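Local coordinates for protein lovastatin nonaketide synthase, polyketide synthase component (Aspergillus terreus, PDB 7CPX) that builds the nonaketide backbone of the cholesterol-lowering agent lovastatin from malonyl-CoA, using NADPH and S-adenosyl-L-methionine, as a multidomain homodimeric polyketide synthase working with its partner lovC, at residues G1899-R1911 / R1919-L1931. The protein carries 2 engineered substitutions. Numbering follows the deposited sequence.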
loop_
_atom_site.group_PDB
_atom_site.type_symbol
_atom_site.label_atom_id
_atom_site.label_comp_id
_atom_site.label_asym_id
_atom_site.label_seq_id
_atom_site.Cartn_x
_atom_site.Cartn_y
_atom_site.Cartn_z
ATOM N N GLY A 1899 39.299 52.418 30.361
ATOM C CA GLY A 1899 39.876 53.742 30.198
ATOM C C GLY A 1899 40.052 54.117 28.744
ATOM O O GLY A 1899 41.084 54.688 28.369
ATOM N N ASN A 1900 39.065 53.793 27.909
ATOM C CA ASN A 1900 39.094 53.975 26.461
ATOM C C ASN A 1900 40.109 53.069 25.777
ATOM O O ASN A 1900 40.310 53.187 24.561
ATOM C CB ASN A 1900 39.371 55.432 26.072
ATOM C CG ASN A 1900 38.256 56.368 26.494
ATOM O OD1 ASN A 1900 37.110 55.951 26.659
ATOM N ND2 ASN A 1900 38.585 57.642 26.664
ATOM N N ARG A 1901 40.754 52.169 26.515
ATOM C CA ARG A 1901 41.621 51.174 25.901
ATOM C C ARG A 1901 40.776 50.022 25.379
ATOM O O ARG A 1901 39.959 49.462 26.115
ATOM C CB ARG A 1901 42.645 50.645 26.902
ATOM C CG ARG A 1901 43.554 51.694 27.507
ATOM C CD ARG A 1901 44.543 51.037 28.454
ATOM N NE ARG A 1901 43.861 50.336 29.536
ATOM C CZ ARG A 1901 44.388 49.344 30.244
ATOM N NH1 ARG A 1901 45.604 48.887 29.997
ATOM N NH2 ARG A 1901 43.671 48.794 31.219
ATOM N N GLU A 1902 40.974 49.674 24.110
ATOM C CA GLU A 1902 40.274 48.548 23.493
ATOM C C GLU A 1902 41.090 47.274 23.713
ATOM O O GLU A 1902 41.689 46.706 22.799
ATOM C CB GLU A 1902 40.038 48.819 22.014
ATOM C CG GLU A 1902 39.221 50.069 21.729
ATOM C CD GLU A 1902 37.795 49.966 22.236
ATOM O OE1 GLU A 1902 37.381 48.856 22.632
ATOM O OE2 GLU A 1902 37.088 50.995 22.237
ATOM N N VAL A 1903 41.102 46.831 24.965
ATOM C CA VAL A 1903 41.933 45.701 25.373
ATOM C C VAL A 1903 41.367 44.423 24.766
ATOM O O VAL A 1903 40.202 44.091 25.022
ATOM C CB VAL A 1903 42.003 45.594 26.904
ATOM C CG1 VAL A 1903 42.841 44.395 27.319
ATOM C CG2 VAL A 1903 42.559 46.878 27.500
ATOM N N PRO A 1904 42.125 43.688 23.951
ATOM C CA PRO A 1904 41.633 42.389 23.479
ATOM C C PRO A 1904 41.542 41.387 24.618
ATOM O O PRO A 1904 42.386 41.363 25.516
ATOM C CB PRO A 1904 42.676 41.963 22.438
ATOM C CG PRO A 1904 43.379 43.220 22.056
ATOM C CD PRO A 1904 43.383 44.067 23.286
ATOM N N VAL A 1905 40.505 40.549 24.569
ATOM C CA VAL A 1905 40.284 39.517 25.574
ATOM C C VAL A 1905 39.533 38.364 24.926
ATOM O O VAL A 1905 38.953 38.496 23.844
ATOM C CB VAL A 1905 39.492 40.037 26.800
ATOM C CG1 VAL A 1905 40.195 41.224 27.436
ATOM C CG2 VAL A 1905 38.071 40.401 26.402
ATOM N N VAL A 1906 39.551 37.222 25.607
ATOM C CA VAL A 1906 38.819 36.028 25.205
ATOM C C VAL A 1906 38.009 35.561 26.404
ATOM O O VAL A 1906 38.537 35.474 27.518
ATOM C CB VAL A 1906 39.761 34.914 24.716
ATOM C CG1 VAL A 1906 38.974 33.658 24.393
ATOM C CG2 VAL A 1906 40.543 35.381 23.502
ATOM N N ALA A 1907 36.733 35.259 26.179
ATOM C CA ALA A 1907 35.814 34.951 27.263
ATOM C C ALA A 1907 34.860 33.841 26.846
ATOM O O ALA A 1907 34.800 33.436 25.682
ATOM C CB ALA A 1907 35.025 36.192 27.690
ATOM N N LEU A 1908 34.115 33.348 27.831
ATOM C CA LEU A 1908 33.100 32.313 27.648
ATOM C C LEU A 1908 31.736 32.979 27.810
ATOM O O LEU A 1908 31.156 32.989 28.897
ATOM C CB LEU A 1908 33.298 31.177 28.645
ATOM C CG LEU A 1908 34.337 30.114 28.286
ATOM C CD1 LEU A 1908 35.619 30.750 27.781
ATOM C CD2 LEU A 1908 34.622 29.235 29.491
ATOM N N ALA A 1909 31.226 33.531 26.713
ATOM C CA ALA A 1909 29.949 34.222 26.721
ATOM C C ALA A 1909 28.803 33.221 26.839
ATOM O O ALA A 1909 28.995 32.001 26.844
ATOM C CB ALA A 1909 29.801 35.057 25.453
ATOM N N GLU A 1910 27.586 33.757 26.925
ATOM C CA GLU A 1910 26.381 32.948 27.023
ATOM C C GLU A 1910 25.331 33.302 25.980
ATOM O O GLU A 1910 24.213 32.783 26.057
ATOM C CB GLU A 1910 25.763 33.085 28.422
ATOM C CG GLU A 1910 26.678 32.639 29.548
ATOM C CD GLU A 1910 26.081 32.892 30.918
ATOM O OE1 GLU A 1910 24.999 33.511 30.991
ATOM O OE2 GLU A 1910 26.693 32.473 31.923
ATOM N N ARG A 1911 25.650 34.167 25.015
ATOM C CA ARG A 1911 24.676 34.611 24.028
ATOM C C ARG A 1911 25.186 34.607 22.594
ATOM O O ARG A 1911 24.366 34.702 21.675
ATOM C CB ARG A 1911 24.185 36.029 24.366
ATOM C CG ARG A 1911 23.304 36.103 25.601
ATOM C CD ARG A 1911 21.905 35.579 25.318
ATOM N NE ARG A 1911 21.098 35.478 26.530
ATOM C CZ ARG A 1911 21.039 34.407 27.311
ATOM N NH1 ARG A 1911 21.734 33.313 27.042
ATOM N NH2 ARG A 1911 20.263 34.434 28.389
ATOM N N ARG A 1919 30.576 37.764 33.256
ATOM C CA ARG A 1919 31.332 37.983 34.477
ATOM C C ARG A 1919 32.829 37.827 34.209
ATOM O O ARG A 1919 33.233 37.074 33.318
ATOM C CB ARG A 1919 30.896 37.003 35.565
ATOM C CG ARG A 1919 29.827 37.552 36.496
ATOM C CD ARG A 1919 29.546 36.616 37.665
ATOM N NE ARG A 1919 28.694 35.493 37.286
ATOM C CZ ARG A 1919 29.065 34.218 37.274
ATOM N NH1 ARG A 1919 30.282 33.842 37.636
ATOM N NH2 ARG A 1919 28.188 33.293 36.896
ATOM N N PRO A 1920 33.678 38.529 34.966
ATOM C CA PRO A 1920 35.128 38.404 34.742
ATOM C C PRO A 1920 35.653 36.996 34.942
ATOM O O PRO A 1920 36.690 36.650 34.363
ATOM C CB PRO A 1920 35.731 39.375 35.768
ATOM C CG PRO A 1920 34.618 40.287 36.152
ATOM C CD PRO A 1920 33.371 39.474 36.052
ATOM N N ASP A 1921 34.972 36.172 35.741
ATOM C CA ASP A 1921 35.437 34.810 35.976
ATOM C C ASP A 1921 35.521 34.003 34.689
ATOM O O ASP A 1921 36.248 33.006 34.641
ATOM C CB ASP A 1921 34.509 34.106 36.967
ATOM C CG ASP A 1921 34.370 34.859 38.274
ATOM O OD1 ASP A 1921 35.330 35.554 38.666
ATOM O OD2 ASP A 1921 33.300 34.756 38.909
ATOM N N TYR A 1922 34.794 34.410 33.648
ATOM C CA TYR A 1922 34.763 33.702 32.375
ATOM C C TYR A 1922 35.531 34.449 31.289
ATOM O O TYR A 1922 35.246 34.290 30.101
ATOM C CB TYR A 1922 33.319 33.478 31.930
ATOM C CG TYR A 1922 32.471 32.726 32.928
ATOM C CD1 TYR A 1922 32.454 31.340 32.948
ATOM C CD2 TYR A 1922 31.682 33.403 33.844
ATOM C CE1 TYR A 1922 31.678 30.649 33.857
ATOM C CE2 TYR A 1922 30.904 32.722 34.754
ATOM C CZ TYR A 1922 30.904 31.345 34.759
ATOM O OH TYR A 1922 30.128 30.664 35.668
ATOM N N ILE A 1923 36.504 35.270 31.679
ATOM C CA ILE A 1923 37.240 36.117 30.750
ATOM C C ILE A 1923 38.731 35.880 30.939
ATOM O O ILE A 1923 39.221 35.855 32.073
ATOM C CB ILE A 1923 36.909 37.608 30.950
ATOM C CG1 ILE A 1923 35.394 37.817 30.962
ATOM C CG2 ILE A 1923 37.556 38.445 29.855
ATOM C CD1 ILE A 1923 34.982 39.258 31.141
ATOM N N TYR A 1924 39.446 35.709 29.829
ATOM C CA TYR A 1924 40.904 35.699 29.815
ATOM C C TYR A 1924 41.357 37.058 29.292
ATOM O O TYR A 1924 41.219 37.349 28.100
ATOM C CB TYR A 1924 41.437 34.558 28.952
ATOM C CG TYR A 1924 42.939 34.410 29.000
ATOM C CD1 TYR A 1924 43.568 33.890 30.122
ATOM C CD2 TYR A 1924 43.729 34.785 27.922
ATOM C CE1 TYR A 1924 44.939 33.752 30.172
ATOM C CE2 TYR A 1924 45.101 34.648 27.963
ATOM C CZ TYR A 1924 45.701 34.133 29.091
ATOM O OH TYR A 1924 47.069 33.995 29.137
ATOM N N THR A 1925 41.898 37.885 30.184
ATOM C CA THR A 1925 42.091 39.301 29.906
ATOM C C THR A 1925 43.401 39.621 29.198
ATOM O O THR A 1925 43.582 40.763 28.762
ATOM C CB THR A 1925 42.026 40.102 31.211
ATOM O OG1 THR A 1925 43.075 39.677 32.090
ATOM C CG2 THR A 1925 40.683 39.901 31.897
ATOM N N GLU A 1926 44.315 38.663 29.069
ATOM C CA GLU A 1926 45.600 38.955 28.450
ATOM C C GLU A 1926 45.423 39.255 26.967
ATOM O O GLU A 1926 44.678 38.569 26.260
ATOM C CB GLU A 1926 46.564 37.785 28.634
ATOM C CG GLU A 1926 47.984 38.080 28.182
ATOM C CD GLU A 1926 48.919 36.907 28.395
ATOM O OE1 GLU A 1926 48.453 35.856 28.883
ATOM O OE2 GLU A 1926 50.118 37.035 28.072
ATOM N N ALA A 1927 46.117 40.290 26.496
ATOM C CA ALA A 1927 46.077 40.682 25.088
ATOM C C ALA A 1927 47.240 40.043 24.327
ATOM O O ALA A 1927 48.106 40.711 23.764
ATOM C CB ALA A 1927 46.101 42.202 24.965
ATOM N N ASP A 1928 47.240 38.714 24.321
ATOM C CA ASP A 1928 48.302 37.951 23.680
ATOM C C ASP A 1928 48.071 37.919 22.174
ATOM O O ASP A 1928 47.063 37.378 21.707
ATOM C CB ASP A 1928 48.355 36.535 24.248
ATOM C CG ASP A 1928 49.506 35.723 23.687
ATOM O OD1 ASP A 1928 50.322 36.288 22.930
ATOM O OD2 ASP A 1928 49.592 34.518 24.003
ATOM N N ASN A 1929 49.004 38.499 21.415
ATOM C CA ASN A 1929 48.900 38.472 19.962
ATOM C C ASN A 1929 49.052 37.066 19.400
ATOM O O ASN A 1929 48.596 36.808 18.281
ATOM C CB ASN A 1929 49.950 39.394 19.341
ATOM C CG ASN A 1929 49.747 40.847 19.724
ATOM O OD1 ASN A 1929 49.014 41.580 19.060
ATOM N ND2 ASN A 1929 50.397 41.271 20.801
ATOM N N ASN A 1930 49.680 36.154 20.146
ATOM C CA ASN A 1930 49.757 34.768 19.699
ATOM C C ASN A 1930 48.363 34.187 19.507
ATOM O O ASN A 1930 48.117 33.441 18.553
ATOM C CB ASN A 1930 50.556 33.937 20.701
ATOM C CG ASN A 1930 52.005 34.376 20.795
ATOM O OD1 ASN A 1930 52.884 33.798 20.156
ATOM N ND2 ASN A 1930 52.260 35.407 21.593
ATOM N N LEU A 1931 47.436 34.521 20.407
ATOM C CA LEU A 1931 46.018 34.233 20.207
ATOM C C LEU A 1931 45.480 35.230 19.179
ATOM O O LEU A 1931 44.723 36.156 19.480
ATOM C CB LEU A 1931 45.263 34.307 21.526
ATOM C CG LEU A 1931 45.802 33.408 22.642
ATOM C CD1 LEU A 1931 45.061 33.662 23.944
ATOM C CD2 LEU A 1931 45.706 31.942 22.249
#
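V1906 and Y1924 form the hydrogen-bonded pair of a short antiparallel beta ladder, in which strand 1923-1924 lies along strand 1901-1909. V1906 N donates to Y1924 O at 3.0 Å, Y1924 N returns a bond to V1906 O, and L1908 N reaches Y1922 O at 2.7 Å. On its other edge strand 1901-1909 pairs with strand 1887-1898, so it is an inner strand of a curled mixed sheet away from the annotated sites, probably part of the substrate-binding half of an enoylreductase-like domain whose activity lovC supplies. A1907 and I1923 form the neighbouring non-hydrogen-bonded pair. Followed outward, I1923 CB lies 4.0 Å from A1907 CB, and its two branches then part. CG1, pointing opposite the carbonyl carbon (chi1 -50°), rests on A1907 CB at 3.7 Å. CG2 instead slants across V1905, 4.0 Å from V1905 CB, with V1906 O also close. CD1 extends the chain (chi2 -179°) and leads away, 4.6 Å from A1907 CB. V1918 and K1869 also touch this isoleucine, and V1918 and I1871 touch A1907, joining the ladder to strands 1915-1918 and 1869-1883. At one end Y1922 CB meets L1908 CB, while the tyrosine ring meets that of F1889, the planes about 25° apart. Beyond the ladder E1926 OE1 forms a salt bridge with R2096. Past the paired residues, the A1927 methyl sits 3.7 Å from CD of the P1904 ring.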